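Aquaporin AqpM (Methanothermobacter marburgensis str. Marburg, PDB 2F2B) forms a homotetrameric membrane channel that lets water move in both directions along osmotic gradients and also passes some glycerol. Local coordinates at residues 16-20 and 114-118; 29-33 and 44-49; 154-159 and 232-237; 203-207 and 219-225. Numbering follows the deposited sequence.

Contact 1 of 4, residues 16-20 and 114-118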
loop_
_atom_site.group_PDB
_atom_site.type_symbol
_atom_site.label_atom_id
_atom_site.label_comp_id
_atom_site.label_asym_id
_atom_site.label_seq_id
_atom_site.Cartn_x
_atom_site.Cartn_y
_atom_site.Cartn_z
ATOM N N PHE A 16 -1.802 -19.973 11.510
ATOM C CA PHE A 16 -0.793 -19.578 12.489
ATOM C C PHE A 16 -0.198 -18.249 12.001
ATOM O O PHE A 16 -0.053 -17.297 12.767
ATOM C CB PHE A 16 0.299 -20.664 12.562
ATOM C CG PHE A 16 1.504 -20.285 13.392
ATOM C CD1 PHE A 16 2.415 -19.335 12.939
ATOM C CD2 PHE A 16 1.736 -20.896 14.619
ATOM C CE1 PHE A 16 3.540 -18.997 13.698
ATOM C CE2 PHE A 16 2.858 -20.565 15.384
ATOM C CZ PHE A 16 3.759 -19.615 14.921
ATOM N N ILE A 17 0.139 -18.199 10.716
ATOM C CA ILE A 17 0.723 -17.002 10.108
ATOM C C ILE A 17 -0.237 -15.820 10.181
ATOM O O ILE A 17 0.148 -14.707 10.560
ATOM C CB ILE A 17 1.099 -17.273 8.630
ATOM C CG1 ILE A 17 2.314 -18.208 8.581
ATOM C CG2 ILE A 17 1.388 -15.953 7.902
ATOM C CD1 ILE A 17 2.593 -18.802 7.209
ATOM N N LEU A 18 -1.490 -16.068 9.822
ATOM C CA LEU A 18 -2.512 -15.028 9.845
ATOM C C LEU A 18 -2.608 -14.360 11.220
ATOM O O LEU A 18 -2.601 -13.132 11.326
ATOM C CB LEU A 18 -3.863 -15.639 9.446
ATOM C CG LEU A 18 -5.074 -14.718 9.273
ATOM C CD1 LEU A 18 -6.094 -15.386 8.350
ATOM C CD2 LEU A 18 -5.688 -14.410 10.624
ATOM N N VAL A 19 -2.679 -15.169 12.273
ATOM C CA VAL A 19 -2.798 -14.647 13.632
ATOM C C VAL A 19 -1.502 -14.064 14.197
ATOM O O VAL A 19 -1.513 -12.997 14.817
ATOM C CB VAL A 19 -3.337 -15.746 14.582
ATOM C CG1 VAL A 19 -3.410 -15.225 16.012
ATOM C CG2 VAL A 19 -4.723 -16.184 14.111
ATOM N N PHE A 20 -0.387 -14.755 13.989
ATOM C CA PHE A 20 0.894 -14.267 14.487
ATOM C C PHE A 20 1.200 -12.867 13.948
ATOM O O PHE A 20 1.473 -11.943 14.709
ATOM C CB PHE A 20 2.017 -15.242 14.099
ATOM C CG PHE A 20 3.389 -14.825 14.580
ATOM C CD1 PHE A 20 4.111 -13.839 13.908
ATOM C CD2 PHE A 20 3.952 -15.413 15.710
ATOM C CE1 PHE A 20 5.374 -13.444 14.351
ATOM C CE2 PHE A 20 5.215 -15.028 16.165
ATOM C CZ PHE A 20 5.929 -14.039 15.483
ATOM N N GLY A 114 -0.383 -19.716 16.877
ATOM C CA GLY A 114 0.169 -18.476 16.352
ATOM C C GLY A 114 0.167 -17.385 17.407
ATOM O O GLY A 114 1.148 -16.651 17.568
ATOM N N SER A 115 -0.943 -17.281 18.130
ATOM C CA SER A 115 -1.083 -16.280 19.183
ATOM C C SER A 115 -0.101 -16.573 20.319
ATOM O O SER A 115 0.536 -15.669 20.852
ATOM C CB SER A 115 -2.520 -16.289 19.720
ATOM O OG SER A 115 -2.712 -15.269 20.682
ATOM N N PHE A 116 0.020 -17.847 20.678
ATOM C CA PHE A 116 0.924 -18.256 21.750
ATOM C C PHE A 116 2.384 -17.943 21.433
ATOM O O PHE A 116 3.110 -17.400 22.268
ATOM C CB PHE A 116 0.784 -19.755 22.013
ATOM C CG PHE A 116 1.749 -20.276 23.038
ATOM C CD1 PHE A 116 1.619 -19.921 24.379
ATOM C CD2 PHE A 116 2.802 -21.101 22.659
ATOM C CE1 PHE A 116 2.530 -20.383 25.330
ATOM C CE2 PHE A 116 3.718 -21.568 23.601
ATOM C CZ PHE A 116 3.581 -21.207 24.937
ATOM N N ILE A 117 2.815 -18.293 20.227
ATOM C CA ILE A 117 4.194 -18.048 19.831
ATOM C C ILE A 117 4.471 -16.551 19.719
ATOM O O ILE A 117 5.571 -16.100 20.031
ATOM C CB ILE A 117 4.531 -18.774 18.506
ATOM C CG1 ILE A 117 4.472 -20.293 18.726
ATOM C CG2 ILE A 117 5.925 -18.377 18.018
ATOM C CD1 ILE A 117 5.482 -20.819 19.756
ATOM N N PHE A 118 3.482 -15.772 19.291
ATOM C CA PHE A 118 3.699 -14.334 19.208
ATOM C C PHE A 118 3.908 -13.791 20.622
ATOM O O PHE A 118 4.768 -12.942 20.860
ATOM C CB PHE A 118 2.511 -13.612 18.577
ATOM C CG PHE A 118 2.726 -12.136 18.458
ATOM C CD1 PHE A 118 3.539 -11.622 17.452
ATOM C CD2 PHE A 118 2.202 -11.267 19.407
ATOM C CE1 PHE A 118 3.834 -10.259 17.399
ATOM C CE2 PHE A 118 2.491 -9.905 19.363
ATOM C CZ PHE A 118 3.312 -9.402 18.357
#
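Phe16 opens the contact where helix 4-33 crosses helix 100-122, at the nearest pair of CA atoms, 4.1 Å from Phe16 to Gly114. Its ring lies flat over the glycine: Gly114 CA sits 3.6 Å from the Phe16 ring centroid in a CH-pi contact, and Phe16 CE2 reaches Ile117 CG1 at 3.7 Å along the ring edge. A CB on Gly114 would run into the carbonyl O of Phe16, so the bare glycine is what allows the backbones this close. Ile17 and Leu18 turn to helix 52-73, and Leu18 also meets Asn199 of the second NPA motif. Val19 points toward helix 100-122, its CG1 4.0 Å from Ser115 CB, and also packs on Pro206. One turn beyond Phe16, Phe20 receives the edge of Phe118 on its face, a T-shaped pair with centroids 5.2 Å apart and planes at 84°; Phe20 CE2 also packs 3.9 Å from Ile117 CG2. Val152 of a neighbouring subunit packs on both Phe16 and Phe20, which places this crossing of two transmembrane helices of the first aquaporin repeat beside the tetramer interface. With no hydrogen bond between the segments, cohesion rests on aromatic and aliphatic surfaces fitted around one glycine.

Contact 2 of 4, residues 29-33 and 44-49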
loop_
_atom_site.group_PDB
_atom_site.type_symbol
_atom_site.label_atom_id
_atom_site.label_comp_id
_atom_site.label_asym_id
_atom_site.label_seq_id
_atom_site.Cartn_x
_atom_site.Cartn_y
_atom_site.Cartn_z
ATOM N N THR A 29 0.848 -2.195 18.147
ATOM C CA THR A 29 0.368 -0.817 18.071
ATOM C C THR A 29 0.001 -0.309 19.465
ATOM O O THR A 29 0.383 0.796 19.863
ATOM C CB THR A 29 -0.873 -0.713 17.166
ATOM O OG1 THR A 29 -0.559 -1.227 15.867
ATOM C CG2 THR A 29 -1.331 0.739 17.041
ATOM N N LEU A 30 -0.740 -1.124 20.204
ATOM C CA LEU A 30 -1.160 -0.747 21.549
ATOM C C LEU A 30 0.035 -0.649 22.493
ATOM O O LEU A 30 0.056 0.193 23.395
ATOM C CB LEU A 30 -2.183 -1.758 22.080
ATOM C CG LEU A 30 -3.567 -1.688 21.419
ATOM C CD1 LEU A 30 -4.427 -2.860 21.874
ATOM C CD2 LEU A 30 -4.235 -0.362 21.773
ATOM N N MET A 31 1.034 -1.500 22.283
ATOM C CA MET A 31 2.224 -1.476 23.126
ATOM C C MET A 31 3.046 -0.202 22.924
ATOM O O MET A 31 3.555 0.369 23.891
ATOM C CB MET A 31 3.088 -2.710 22.854
ATOM C CG MET A 31 2.452 -4.017 23.311
ATOM S SD MET A 31 3.365 -5.471 22.746
ATOM C CE MET A 31 4.709 -5.528 23.954
ATOM N N ILE A 32 3.178 0.255 21.681
ATOM C CA ILE A 32 3.956 1.467 21.436
ATOM C C ILE A 32 3.168 2.743 21.722
ATOM O O ILE A 32 3.747 3.821 21.818
ATOM C CB ILE A 32 4.507 1.530 19.986
ATOM C CG1 ILE A 32 3.361 1.610 18.979
ATOM C CG2 ILE A 32 5.390 0.319 19.719
ATOM C CD1 ILE A 32 3.823 1.888 17.553
ATOM N N ALA A 33 1.851 2.620 21.864
ATOM C CA ALA A 33 1.010 3.778 22.151
ATOM C C ALA A 33 0.689 3.871 23.645
ATOM O O ALA A 33 0.151 4.877 24.108
ATOM C CB ALA A 33 -0.284 3.696 21.356
ATOM N N ILE A 44 -9.107 3.822 21.481
ATOM C CA ILE A 44 -8.511 3.059 22.579
ATOM C C ILE A 44 -6.991 2.963 22.567
ATOM O O ILE A 44 -6.399 2.344 23.452
ATOM C CB ILE A 44 -9.056 1.614 22.615
ATOM C CG1 ILE A 44 -8.537 0.831 21.404
ATOM C CG2 ILE A 44 -10.578 1.632 22.617
ATOM C CD1 ILE A 44 -8.813 -0.654 21.471
ATOM N N GLY A 45 -6.356 3.569 21.573
ATOM C CA GLY A 45 -4.910 3.499 21.486
ATOM C C GLY A 45 -4.501 3.249 20.052
ATOM O O GLY A 45 -3.463 3.724 19.597
ATOM N N ILE A 46 -5.311 2.473 19.339
ATOM C CA ILE A 46 -5.042 2.217 17.930
ATOM C C ILE A 46 -5.594 3.465 17.252
ATOM O O ILE A 46 -6.795 3.737 17.314
ATOM C CB ILE A 46 -5.784 0.963 17.429
ATOM C CG1 ILE A 46 -5.210 -0.279 18.121
ATOM C CG2 ILE A 46 -5.652 0.849 15.905
ATOM C CD1 ILE A 46 -5.968 -1.560 17.835
ATOM N N GLY A 47 -4.709 4.236 16.634
ATOM C CA GLY A 47 -5.122 5.465 15.984
ATOM C C GLY A 47 -4.672 6.670 16.793
ATOM O O GLY A 47 -4.737 7.803 16.326
ATOM N N LEU A 48 -4.202 6.424 18.011
ATOM C CA LEU A 48 -3.753 7.510 18.878
ATOM C C LEU A 48 -2.530 8.209 18.284
ATOM O O LEU A 48 -2.465 9.439 18.248
ATOM C CB LEU A 48 -3.436 6.957 20.273
ATOM C CG LEU A 48 -3.191 7.912 21.449
ATOM C CD1 LEU A 48 -3.201 7.106 22.740
ATOM C CD2 LEU A 48 -1.869 8.643 21.291
ATOM N N LEU A 49 -1.571 7.424 17.797
ATOM C CA LEU A 49 -0.353 7.983 17.222
ATOM C C LEU A 49 -0.377 8.103 15.703
ATOM O O LEU A 49 0.262 8.988 15.148
ATOM C CB LEU A 49 0.858 7.138 17.631
ATOM C CG LEU A 49 1.127 7.008 19.134
ATOM C CD1 LEU A 49 2.287 6.045 19.371
ATOM C CD2 LEU A 49 1.435 8.380 19.713
#
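Apolar packing does most of the work between the last turn of helix 4-33 and the loop at 44-49. Leu30 reaches over the loop with CD2, 3.8 Å from Ile46 CG1 and 4.5 Å from Ile44 CG1, while Leu49 CD1 comes back against Ala33 CB at 4.0 Å. This is the extracellular loop that joins the first two transmembrane helices of the aquaporin fold, doubling back over the end of the helix it has just left. Backbone also meets side chain: Leu30 CD2 rests 3.9 Å from Gly45 CA, where a CB would collide with that methyl, and Ala33 CB lies 3.6 Å from Gly45 O. Positive phi at Gly45 and Gly47 lets the chain bend sharply here. No hydrogen bond joins the segments: Leu48 N to Gly45 O at 3.2 Å closes a turn of the loop, Asp54 accepts from Gly47 N, and Thr29 OG1 bonds to Ser25 O. Thr29 and Leu49 also pack on Leu52 and Gly47, respectively, of a neighbouring subunit.

Contact 3 of 4, residues 154-159 and 232-237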
loop_
_atom_site.group_PDB
_atom_site.type_symbol
_atom_site.label_atom_id
_atom_site.label_comp_id
_atom_site.label_asym_id
_atom_site.label_seq_id
_atom_site.Cartn_x
_atom_site.Cartn_y
_atom_site.Cartn_z
ATOM N N THR A 154 -17.518 -9.851 6.183
ATOM C CA THR A 154 -17.238 -11.184 5.671
ATOM C C THR A 154 -17.940 -11.416 4.334
ATOM O O THR A 154 -17.483 -12.217 3.520
ATOM C CB THR A 154 -17.643 -12.272 6.689
ATOM O OG1 THR A 154 -17.118 -11.930 7.982
ATOM C CG2 THR A 154 -17.056 -13.619 6.280
ATOM N N PHE A 155 -19.045 -10.709 4.106
ATOM C CA PHE A 155 -19.759 -10.821 2.838
ATOM C C PHE A 155 -18.817 -10.346 1.727
ATOM O O PHE A 155 -18.657 -11.017 0.705
ATOM C CB PHE A 155 -21.021 -9.947 2.852
ATOM C CG PHE A 155 -21.787 -9.959 1.554
ATOM C CD1 PHE A 155 -22.813 -10.877 1.340
ATOM C CD2 PHE A 155 -21.476 -9.056 0.541
ATOM C CE1 PHE A 155 -23.522 -10.893 0.132
ATOM C CE2 PHE A 155 -22.176 -9.064 -0.670
ATOM C CZ PHE A 155 -23.201 -9.985 -0.871
ATOM N N LEU A 156 -18.190 -9.188 1.923
ATOM C CA LEU A 156 -17.269 -8.669 0.910
ATOM C C LEU A 156 -16.106 -9.631 0.695
ATOM O O LEU A 156 -15.729 -9.918 -0.443
ATOM C CB LEU A 156 -16.723 -7.292 1.310
ATOM C CG LEU A 156 -15.683 -6.729 0.329
ATOM C CD1 LEU A 156 -16.295 -6.624 -1.065
ATOM C CD2 LEU A 156 -15.195 -5.365 0.799
ATOM N N LEU A 157 -15.533 -10.125 1.789
ATOM C CA LEU A 157 -14.420 -11.063 1.689
ATOM C C LEU A 157 -14.800 -12.291 0.865
ATOM O O LEU A 157 -14.102 -12.653 -0.082
ATOM C CB LEU A 157 -13.971 -11.516 3.083
ATOM C CG LEU A 157 -12.974 -12.685 3.126
ATOM C CD1 LEU A 157 -11.713 -12.335 2.334
ATOM C CD2 LEU A 157 -12.624 -13.007 4.574
ATOM N N MET A 158 -15.913 -12.924 1.219
ATOM C CA MET A 158 -16.341 -14.134 0.521
ATOM C C MET A 158 -16.751 -13.929 -0.939
ATOM O O MET A 158 -16.428 -14.757 -1.792
ATOM C CB MET A 158 -17.487 -14.801 1.287
ATOM C CG MET A 158 -17.796 -16.232 0.836
ATOM S SD MET A 158 -16.473 -17.418 1.229
ATOM C CE MET A 158 -16.386 -18.337 -0.280
ATOM N N ILE A 159 -17.456 -12.842 -1.240
ATOM C CA ILE A 159 -17.867 -12.624 -2.625
ATOM C C ILE A 159 -16.635 -12.364 -3.495
ATOM O O ILE A 159 -16.605 -12.718 -4.675
ATOM C CB ILE A 159 -18.904 -11.468 -2.747
ATOM C CG1 ILE A 159 -19.701 -11.640 -4.049
ATOM C CG2 ILE A 159 -18.211 -10.105 -2.721
ATOM C CD1 ILE A 159 -20.908 -10.729 -4.171
ATOM N N GLY A 232 -22.339 -14.039 6.890
ATOM C CA GLY A 232 -21.889 -13.205 5.790
ATOM C C GLY A 232 -21.297 -14.022 4.656
ATOM O O GLY A 232 -21.572 -13.760 3.486
ATOM N N ALA A 233 -20.485 -15.020 4.994
ATOM C CA ALA A 233 -19.856 -15.856 3.977
ATOM C C ALA A 233 -20.872 -16.657 3.168
ATOM O O ALA A 233 -20.810 -16.690 1.941
ATOM C CB ALA A 233 -18.841 -16.803 4.625
ATOM N N VAL A 234 -21.806 -17.311 3.849
ATOM C CA VAL A 234 -22.804 -18.098 3.141
ATOM C C VAL A 234 -23.690 -17.201 2.283
ATOM O O VAL A 234 -23.992 -17.535 1.139
ATOM C CB VAL A 234 -23.663 -18.923 4.124
ATOM C CG1 VAL A 234 -24.800 -19.613 3.378
ATOM C CG2 VAL A 234 -22.788 -19.969 4.807
ATOM N N LEU A 235 -24.094 -16.054 2.824
ATOM C CA LEU A 235 -24.925 -15.126 2.061
ATOM C C LEU A 235 -24.209 -14.686 0.784
ATOM O O LEU A 235 -24.829 -14.574 -0.273
ATOM C CB LEU A 235 -25.278 -13.894 2.903
ATOM C CG LEU A 235 -26.271 -14.089 4.056
ATOM C CD1 LEU A 235 -26.484 -12.764 4.780
ATOM C CD2 LEU A 235 -27.596 -14.611 3.514
ATOM N N ALA A 236 -22.903 -14.443 0.882
ATOM C CA ALA A 236 -22.111 -14.017 -0.274
ATOM C C ALA A 236 -21.976 -15.137 -1.300
ATOM O O ALA A 236 -22.096 -14.908 -2.506
ATOM C CB ALA A 236 -20.718 -13.556 0.182
ATOM N N ALA A 237 -21.717 -16.348 -0.820
ATOM C CA ALA A 237 -21.568 -17.494 -1.709
ATOM C C ALA A 237 -22.865 -17.728 -2.482
ATOM O O ALA A 237 -22.845 -17.933 -3.695
ATOM C CB ALA A 237 -21.197 -18.737 -0.902
#
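The bump at the centre of this crossing is the methyl of Ala236. It drops into a hollow on helix 143-166 walled by Phe155, Met158 and Ile159: Ala236 CB is 3.3 Å from Phe155 O, 3.6 Å from Met158 CB and 4.0 Å from Ile159 CB. The face of the Phe155 ring covers it, the centroid 4.0 Å from Ala236 CB in a CH-pi contact. In return, Met158 leans past Ala236 onto Ala233, with Met158 CG 3.2 Å from Ala233 O. A turn earlier, Gly232 presents a flat patch. Any CB there would be tight against Thr154 CB and Phe155 N; without one, Phe155 CA settles 3.5 Å from Gly232 O in a CA-H...O contact. Thr154 CG2 packs 4.0 Å from Ala233 CB. The segment axes come within 7.4 Å, the small Gly232 and Ala236 letting these two transmembrane helices of the second repeat approach, and their crossing angle of -45° fits the right-handed helix bundle of the aquaporin fold.

Contact 4 of 4, residues 203-207 and 219-225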
loop_
_atom_site.group_PDB
_atom_site.type_symbol
_atom_site.label_atom_id
_atom_site.label_comp_id
_atom_site.label_asym_id
_atom_site.label_seq_id
_atom_site.Cartn_x
_atom_site.Cartn_y
_atom_site.Cartn_z
ATOM N N THR A 203 -10.245 -15.157 15.773
ATOM C CA THR A 203 -10.719 -14.601 17.036
ATOM C C THR A 203 -10.448 -15.606 18.160
ATOM O O THR A 203 -10.044 -15.228 19.259
ATOM C CB THR A 203 -12.232 -14.279 16.989
ATOM O OG1 THR A 203 -12.468 -13.236 16.031
ATOM C CG2 THR A 203 -12.719 -13.810 18.359
ATOM N N PHE A 204 -10.655 -16.885 17.866
ATOM C CA PHE A 204 -10.440 -17.965 18.834
ATOM C C PHE A 204 -9.035 -17.978 19.451
ATOM O O PHE A 204 -8.883 -18.077 20.673
ATOM C CB PHE A 204 -10.701 -19.314 18.160
ATOM C CG PHE A 204 -10.364 -20.503 19.019
ATOM C CD1 PHE A 204 -11.215 -20.904 20.043
ATOM C CD2 PHE A 204 -9.186 -21.220 18.805
ATOM C CE1 PHE A 204 -10.899 -22.006 20.846
ATOM C CE2 PHE A 204 -8.861 -22.321 19.600
ATOM C CZ PHE A 204 -9.721 -22.713 20.622
ATOM N N GLY A 205 -8.014 -17.893 18.603
ATOM C CA GLY A 205 -6.640 -17.917 19.086
ATOM C C GLY A 205 -6.343 -16.892 20.165
ATOM O O GLY A 205 -5.917 -17.246 21.269
ATOM N N PRO A 206 -6.533 -15.601 19.866
ATOM C CA PRO A 206 -6.281 -14.533 20.838
ATOM C C PRO A 206 -7.162 -14.667 22.086
ATOM O O PRO A 206 -6.708 -14.413 23.200
ATOM C CB PRO A 206 -6.585 -13.270 20.037
ATOM C CG PRO A 206 -6.142 -13.657 18.654
ATOM C CD PRO A 206 -6.727 -15.043 18.514
ATOM N N TYR A 207 -8.420 -15.057 21.898
ATOM C CA TYR A 207 -9.334 -15.228 23.031
ATOM C C TYR A 207 -8.778 -16.263 24.004
ATOM O O TYR A 207 -8.744 -16.035 25.214
ATOM C CB TYR A 207 -10.714 -15.685 22.546
ATOM C CG TYR A 207 -11.680 -14.566 22.207
ATOM C CD1 TYR A 207 -11.229 -13.336 21.718
ATOM C CD2 TYR A 207 -13.056 -14.753 22.348
ATOM C CE1 TYR A 207 -12.130 -12.321 21.382
ATOM C CE2 TYR A 207 -13.959 -13.753 22.015
ATOM C CZ TYR A 207 -13.494 -12.540 21.533
ATOM O OH TYR A 207 -14.398 -11.556 21.206
ATOM N N TRP A 219 -15.007 -14.503 25.981
ATOM C CA TRP A 219 -15.877 -15.523 25.402
ATOM C C TRP A 219 -17.347 -15.151 25.240
ATOM O O TRP A 219 -18.042 -15.708 24.393
ATOM C CB TRP A 219 -15.744 -16.823 26.196
ATOM C CG TRP A 219 -14.367 -17.400 26.100
ATOM C CD1 TRP A 219 -13.434 -17.467 27.094
ATOM C CD2 TRP A 219 -13.754 -17.962 24.933
ATOM N NE1 TRP A 219 -12.276 -18.038 26.617
ATOM C CE2 TRP A 219 -12.445 -18.351 25.294
ATOM C CE3 TRP A 219 -14.184 -18.175 23.616
ATOM C CZ2 TRP A 219 -11.562 -18.941 24.385
ATOM C CZ3 TRP A 219 -13.304 -18.763 22.712
ATOM C CH2 TRP A 219 -12.008 -19.140 23.104
ATOM N N ASN A 220 -17.817 -14.208 26.044
ATOM C CA ASN A 220 -19.203 -13.766 25.964
ATOM C C ASN A 220 -19.487 -13.061 24.636
ATOM O O ASN A 220 -20.644 -12.889 24.249
ATOM C CB ASN A 220 -19.502 -12.843 27.146
ATOM C CG ASN A 220 -18.272 -12.084 27.612
ATOM O OD1 ASN A 220 -17.828 -11.134 26.967
ATOM N ND2 ASN A 220 -17.701 -12.515 28.734
ATOM N N TYR A 221 -18.427 -12.670 23.935
ATOM C CA TYR A 221 -18.560 -11.987 22.648
ATOM C C TYR A 221 -18.284 -12.918 21.470
ATOM O O TYR A 221 -18.554 -12.568 20.318
ATOM C CB TYR A 221 -17.570 -10.821 22.553
ATOM C CG TYR A 221 -17.754 -9.720 23.569
ATOM C CD1 TYR A 221 -18.900 -8.923 23.568
ATOM C CD2 TYR A 221 -16.763 -9.448 24.512
ATOM C CE1 TYR A 221 -19.052 -7.878 24.480
ATOM C CE2 TYR A 221 -16.904 -8.408 25.428
ATOM C CZ TYR A 221 -18.050 -7.627 25.405
ATOM O OH TYR A 221 -18.183 -6.589 26.300
ATOM N N TYR A 222 -17.750 -14.101 21.755
ATOM C CA TYR A 222 -17.391 -15.034 20.695
ATOM C C TYR A 222 -18.479 -15.360 19.670
ATOM O O TYR A 222 -18.168 -15.536 18.491
ATOM C CB TYR A 222 -16.817 -16.330 21.291
ATOM C CG TYR A 222 -16.075 -17.173 20.273
ATOM C CD1 TYR A 222 -15.053 -16.619 19.497
ATOM C CD2 TYR A 222 -16.416 -18.510 20.053
ATOM C CE1 TYR A 222 -14.396 -17.371 18.522
ATOM C CE2 TYR A 222 -15.762 -19.272 19.082
ATOM C CZ TYR A 222 -14.756 -18.692 18.318
ATOM O OH TYR A 222 -14.123 -19.426 17.342
ATOM N N SER A 223 -19.741 -15.439 20.091
ATOM C CA SER A 223 -20.816 -15.752 19.148
ATOM C C SER A 223 -20.873 -14.739 17.999
ATOM O O SER A 223 -21.264 -15.075 16.881
ATOM C CB SER A 223 -22.172 -15.814 19.869
ATOM O OG SER A 223 -22.465 -14.599 20.529
ATOM N N ILE A 224 -20.485 -13.499 18.277
ATOM C CA ILE A 224 -20.477 -12.454 17.255
ATOM C C ILE A 224 -19.552 -12.862 16.112
ATOM O O ILE A 224 -19.890 -12.729 14.935
ATOM C CB ILE A 224 -19.940 -11.121 17.825
ATOM C CG1 ILE A 224 -20.937 -10.537 18.824
ATOM C CG2 ILE A 224 -19.646 -10.136 16.689
ATOM C CD1 ILE A 224 -20.398 -9.344 19.582
ATOM N N TYR A 225 -18.384 -13.370 16.489
ATOM C CA TYR A 225 -17.344 -13.759 15.544
ATOM C C TYR A 225 -17.463 -15.157 14.959
ATOM O O TYR A 225 -16.591 -15.610 14.214
ATOM C CB TYR A 225 -15.994 -13.539 16.223
ATOM C CG TYR A 225 -15.884 -12.119 16.725
ATOM C CD1 TYR A 225 -15.730 -11.058 15.831
ATOM C CD2 TYR A 225 -16.051 -11.818 18.083
ATOM C CE1 TYR A 225 -15.751 -9.737 16.268
ATOM C CE2 TYR A 225 -16.075 -10.496 18.530
ATOM C CZ TYR A 225 -15.926 -9.462 17.616
ATOM O OH TYR A 225 -15.969 -8.155 18.037
#
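Residues 203-207 form a helical turn just after the second NPA motif, kinked at Pro206, whose nitrogen has no hydrogen to give to the turn before. Facing it, 219-225 winds through turns into helix 224-243, with Tyr222 N bonded to Trp219 O at 3.1 Å and Ile224 N to Tyr221 O at 3.0 Å. The backbones stay well apart: the nearest CA pairs are Thr203 with Tyr225 at 6.8 Å and Tyr207 with Trp219 at 7.0 Å. Large side chains fill the gap. Tyr207 buries most, pointing its edge at the face of the six-membered ring of Trp219, a T-shaped pair with centroids 5.5 Å apart, while Tyr207 CB lies over that same ring, 3.9 Å from its centroid. Phe204 CD1 touches Trp219 CH2 at 3.6 Å, and Tyr222, with its OH 3.5 Å from Phe204 CB, completes a four-membered aromatic cluster. Thr203 CG2 meets Tyr222 CD1 at 3.8 Å, and Thr203 OG1, hydrogen-bonded to Ser197 OG and Thr135 OG1, merely packs 3.5 Å from Tyr225 CB. The tyrosine hydroxyls bond elsewhere: Tyr207 to Thr135 O, Tyr222 to Pro200 O within the NPA motif, and Tyr225 to Ser194 O at the end of helix 175-194. Rings thus supply the cohesion, while Tyr207 and Tyr222 tie the cluster to a loop and to the start of the pore-forming half-helix.

Overall arrangement
Contact 1 joins two helices of the first repeat and contact 3 two of the second, on opposite sides of the chain's centre, their centres 25 Å apart. Contact 2 shares helix 4-33 with contact 1 and is nested within the loop that contact 1 closes; contact 4 shares helix 224-243 with contact 3 and is nested in the same way. The first pair closes before the second opens, one pair to each repeat. Contacts 1 and 4, with centres 16 Å apart, touch directly: Ser115 OG lies 3.6 Å from Pro206 CA, bringing the half-helix of the second repeat against the first. Contacts 1, 2 and 3 also meet neighbouring subunits; contact 4 stays within its own chain.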